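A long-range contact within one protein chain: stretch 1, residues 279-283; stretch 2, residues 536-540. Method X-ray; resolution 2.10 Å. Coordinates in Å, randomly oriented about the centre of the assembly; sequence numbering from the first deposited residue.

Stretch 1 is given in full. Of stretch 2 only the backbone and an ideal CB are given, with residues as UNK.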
ATOM      1  N   GLU A 279     -12.940 -19.944  -7.961  1.00 18.25           N
ATOM      2  CA  GLU A 279     -12.202 -19.763  -9.211  1.00 19.62           C
ATOM      3  C   GLU A 279     -12.161 -18.262  -9.514  1.00 22.03           C
ATOM      4  O   GLU A 279     -13.008 -17.723 -10.235  1.00 17.32           O
ATOM      5  CB  GLU A 279     -12.849 -20.552 -10.348  1.00 18.77           C
ATOM      6  CG  GLU A 279     -12.783 -22.091 -10.152  1.00 21.82           C
ATOM      7  CD  GLU A 279     -13.298 -22.889 -11.378  1.00 26.05           C
ATOM      8  OE1 GLU A 279     -12.842 -24.046 -11.596  1.00 25.17           O
ATOM      9  OE2 GLU A 279     -14.171 -22.361 -12.102  1.00 25.38           O
ATOM     10  N   ASP A 280     -11.182 -17.562  -8.934  1.00 17.75           N
ATOM     11  CA  ASP A 280     -11.068 -16.128  -9.177  1.00 18.89           C
ATOM     12  C   ASP A 280      -9.609 -15.700  -9.087  1.00 21.50           C
ATOM     13  O   ASP A 280      -8.852 -16.212  -8.256  1.00 20.56           O
ATOM     14  CB  ASP A 280     -11.927 -15.344  -8.187  1.00 15.88           C
ATOM     15  CG  ASP A 280     -12.125 -13.885  -8.608  1.00 23.12           C
ATOM     16  OD1 ASP A 280     -11.395 -13.016  -8.080  1.00 21.73           O
ATOM     17  OD2 ASP A 280     -13.005 -13.616  -9.473  1.00 21.45           O
ATOM     18  N   HIS A 281      -9.217 -14.758  -9.945  1.00 18.73           N
ATOM     19  CA  HIS A 281      -7.825 -14.319  -9.989  1.00 18.47           C
ATOM     20  C   HIS A 281      -7.813 -12.967 -10.678  1.00 19.94           C
ATOM     21  O   HIS A 281      -8.590 -12.763 -11.623  1.00 20.59           O
ATOM     22  CB  HIS A 281      -6.950 -15.329 -10.742  1.00 15.13           C
ATOM     23  CG  HIS A 281      -5.495 -14.982 -10.799  1.00 18.92           C
ATOM     24  ND1 HIS A 281      -5.005 -13.931 -11.544  1.00 17.41           N
ATOM     25  CD2 HIS A 281      -4.417 -15.582 -10.238  1.00 16.08           C
ATOM     26  CE1 HIS A 281      -3.689 -13.891 -11.433  1.00 18.17           C
ATOM     27  NE2 HIS A 281      -3.309 -14.871 -10.633  1.00 20.00           N
ATOM     28  N   PRO A 282      -6.966 -12.031 -10.243  1.00 18.23           N
ATOM     29  CA  PRO A 282      -7.037 -10.657 -10.766  1.00 13.89           C
ATOM     30  C   PRO A 282      -6.652 -10.514 -12.222  1.00 19.47           C
ATOM     31  O   PRO A 282      -7.068  -9.533 -12.844  1.00 19.16           O
ATOM     32  CB  PRO A 282      -6.072  -9.876  -9.866  1.00 17.03           C
ATOM     33  CG  PRO A 282      -5.380 -10.873  -9.032  1.00 19.69           C
ATOM     34  CD  PRO A 282      -6.195 -12.122  -8.997  1.00 18.13           C
ATOM     35  N   GLN A 283      -5.866 -11.433 -12.787  1.00 16.09           N
ATOM     36  CA  GLN A 283      -5.510 -11.360 -14.199  1.00 18.86           C
ATOM     37  C   GLN A 283      -6.312 -12.314 -15.061  1.00 19.19           C
ATOM     38  O   GLN A 283      -6.432 -12.084 -16.268  1.00 23.67           O
ATOM     39  CB  GLN A 283      -4.033 -11.689 -14.430  1.00 18.29           C
ATOM     40  CG  GLN A 283      -3.017 -10.681 -13.941  1.00 20.90           C
ATOM     41  CD  GLN A 283      -1.620 -11.172 -14.262  1.00 20.68           C
ATOM     42  OE1 GLN A 283      -1.026 -11.903 -13.484  1.00 16.60           O
ATOM     43  NE2 GLN A 283      -1.124 -10.840 -15.454  1.00 23.59           N
ATOM     44  N   UNK A 536      -4.082 -12.552  -0.269  1.00 16.68           N
ATOM     45  CA  UNK A 536      -4.879 -11.568  -0.999  1.00 16.93           C
ATOM     46  C   UNK A 536      -5.086 -12.019  -2.452  1.00 18.38           C
ATOM     47  O   UNK A 536      -4.700 -13.127  -2.849  1.00 17.03           O
ATOM     48  CB  UNK A 536      -4.203 -10.196  -0.957  1.00 16.93           C
ATOM     49  N   UNK A 537      -5.735 -11.173  -3.259  1.00 14.92           N
ATOM     50  CA  UNK A 537      -6.059 -11.616  -4.615  1.00 18.17           C
ATOM     51  C   UNK A 537      -4.797 -11.882  -5.422  1.00 18.43           C
ATOM     52  O   UNK A 537      -4.837 -12.682  -6.349  1.00 19.46           O
ATOM     53  CB  UNK A 537      -6.924 -10.573  -5.326  1.00 18.17           C
ATOM     54  N   UNK A 538      -3.664 -11.278  -5.053  1.00 15.69           N
ATOM     55  CA  UNK A 538      -2.411 -11.555  -5.728  1.00 17.80           C
ATOM     56  C   UNK A 538      -1.622 -12.660  -5.048  1.00 17.39           C
ATOM     57  O   UNK A 538      -0.434 -12.806  -5.328  1.00 16.69           O
ATOM     58  CB  UNK A 538      -1.565 -10.283  -5.801  1.00 17.80           C
ATOM     59  N   UNK A 539      -2.273 -13.448  -4.188  1.00 16.56           N
ATOM     60  CA  UNK A 539      -1.714 -14.630  -3.532  1.00 18.39           C
ATOM     61  C   UNK A 539      -0.601 -14.275  -2.542  1.00 19.65           C
ATOM     62  O   UNK A 539       0.259 -15.120  -2.231  1.00 15.27           O
ATOM     63  CB  UNK A 539      -1.177 -15.603  -4.584  1.00 18.39           C
ATOM     64  N   UNK A 540      -0.602 -13.038  -2.042  1.00 12.87           N
ATOM     65  CA  UNK A 540       0.363 -12.591  -1.039  1.00 19.72           C
ATOM     66  C   UNK A 540      -0.133 -12.983   0.349  1.00 17.77           C
ATOM     67  O   UNK A 540      -1.288 -12.703   0.688  1.00 17.28           O
ATOM     68  CB  UNK A 540       0.585 -11.080  -1.127  1.00 19.72           C
TER

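Position 536 opens a type I turn that ends at position 539. Its ideal CB has nothing of stretch 1 within 5.5 Å, so stretch 1 sets no demand. A short acceptor such as Asp, Asn, Ser or Thr often suits the first position of such a turn. The residue is Asp536. Its OD1 accepts from the backbone N of position 540 at 2.9 Å, and weakly from the N of position 538 at 2.9 Å.

Position 537 points its CA-to-CB bond toward stretch 1. The ideal CB lies 4.0 Å from Pro282 CG, so the nearest neighbour is a proline ring. Asp280 OD1 is further off, at 5.8 Å from that CB. With phi/psi of -64/-23, most residues would fit; an aliphatic stem would suit the ring. The residue is Glu537. Its CG packs 3.9 Å from Pro282 CG, and the end of the side chain then leads away; the carboxylate is hydrogen-bonded elsewhere in the structure.

At position 538 the CA-to-CB bond runs sideways, with the ideal CB 5.0 Å from Pro282 CG. A longer apolar or aromatic side chain, such as Leu, Met, Phe or Tyr, could turn back to the proline. The residue is Tyr538. Its ring end comes nearer than its CB, and CE1 lies 3.4 Å from Pro282 CG, an apolar contact.

Position 539 has phi/psi of 67/23, a left-handed conformation that favours Gly, Asn or Asp, though other residues can adopt it. The CA-to-CB bond runs sideways, and nothing of stretch 1 lies within 5.5 Å of the ideal CB. Stretch 1 nevertheless offers a carbonyl. Only a long donor could reach it, 8.5 Å from the ideal CB to Asp280 O. Arg has the length; an extended Lys would fall a little short. The residue is Arg539. Its NH2 donates to Asp280 O at 2.9 Å and its NH1 to the same O at 3.2 Å, so the guanidinium grips the carbonyl by its edge. NH1 also donates to Glu537 O at 3.0 Å, which ties the side chain back to its own turn. His281 CD2 lies over one guanidinium face, 3.9 Å from Arg539 NH1. A water donates to Asp280 OD1 at 2.9 Å and weakly accepts from Arg539 NH1 at 3.4 Å.

Position 540 is out of reach of stretch 1, so many residues would do. Arg540 forms a salt bridge with Asp536, NH2 to OD2 at 3.0 Å.

Stretch 2, residues 536-540: DEYRR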
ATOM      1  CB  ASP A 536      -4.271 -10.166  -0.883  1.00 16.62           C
ATOM      2  CG  ASP A 536      -3.076  -9.914  -1.794  1.00 20.66           C
ATOM      3  OD1 ASP A 536      -2.483 -10.846  -2.391  1.00 18.46           O
ATOM      4  OD2 ASP A 536      -2.719  -8.717  -1.911  1.00 22.96           O
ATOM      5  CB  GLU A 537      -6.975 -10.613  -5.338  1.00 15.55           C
ATOM      6  CG  GLU A 537      -6.375  -9.208  -5.602  1.00 17.17           C
ATOM      7  CD  GLU A 537      -6.561  -8.255  -4.421  1.00 23.47           C
ATOM      8  OE1 GLU A 537      -6.643  -8.744  -3.270  1.00 23.09           O
ATOM      9  OE2 GLU A 537      -6.633  -7.016  -4.639  1.00 25.48           O
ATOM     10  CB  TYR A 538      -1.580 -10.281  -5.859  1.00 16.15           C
ATOM     11  CG  TYR A 538      -2.287  -9.244  -6.707  1.00 18.71           C
ATOM     12  CD1 TYR A 538      -2.369  -9.400  -8.084  1.00 19.27           C
ATOM     13  CD2 TYR A 538      -2.886  -8.123  -6.132  1.00 19.84           C
ATOM     14  CE1 TYR A 538      -3.026  -8.466  -8.880  1.00 17.47           C
ATOM     15  CE2 TYR A 538      -3.554  -7.174  -6.915  1.00 20.05           C
ATOM     16  CZ  TYR A 538      -3.616  -7.371  -8.306  1.00 22.35           C
ATOM     17  OH  TYR A 538      -4.269  -6.479  -9.127  1.00 25.29           O
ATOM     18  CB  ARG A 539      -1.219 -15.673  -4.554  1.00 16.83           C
ATOM     19  CG  ARG A 539      -2.311 -16.650  -5.056  1.00 15.35           C
ATOM     20  CD  ARG A 539      -3.526 -15.938  -5.664  1.00 19.61           C
ATOM     21  NE  ARG A 539      -4.502 -16.891  -6.184  1.00 21.08           N
ATOM     22  CZ  ARG A 539      -5.711 -16.580  -6.665  1.00 21.31           C
ATOM     23  NH1 ARG A 539      -6.132 -15.318  -6.729  1.00 15.69           N
ATOM     24  NH2 ARG A 539      -6.504 -17.550  -7.099  1.00 19.46           N
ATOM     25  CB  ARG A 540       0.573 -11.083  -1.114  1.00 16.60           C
ATOM     26  CG  ARG A 540       1.167 -10.615  -2.457  1.00 20.46           C
ATOM     27  CD  ARG A 540       1.406  -9.091  -2.468  1.00 22.28           C
ATOM     28  NE  ARG A 540       0.154  -8.316  -2.489  1.00 19.18           N
ATOM     29  CZ  ARG A 540       0.092  -7.015  -2.742  1.00 20.40           C
ATOM     30  NH1 ARG A 540       1.216  -6.336  -2.976  1.00 17.16           N
ATOM     31  NH2 ARG A 540      -1.083  -6.391  -2.731  1.00 23.11           N
TER
HETATM   32  O   HOH W   1      -8.836 -13.189  -6.769  1.00 15.64           O
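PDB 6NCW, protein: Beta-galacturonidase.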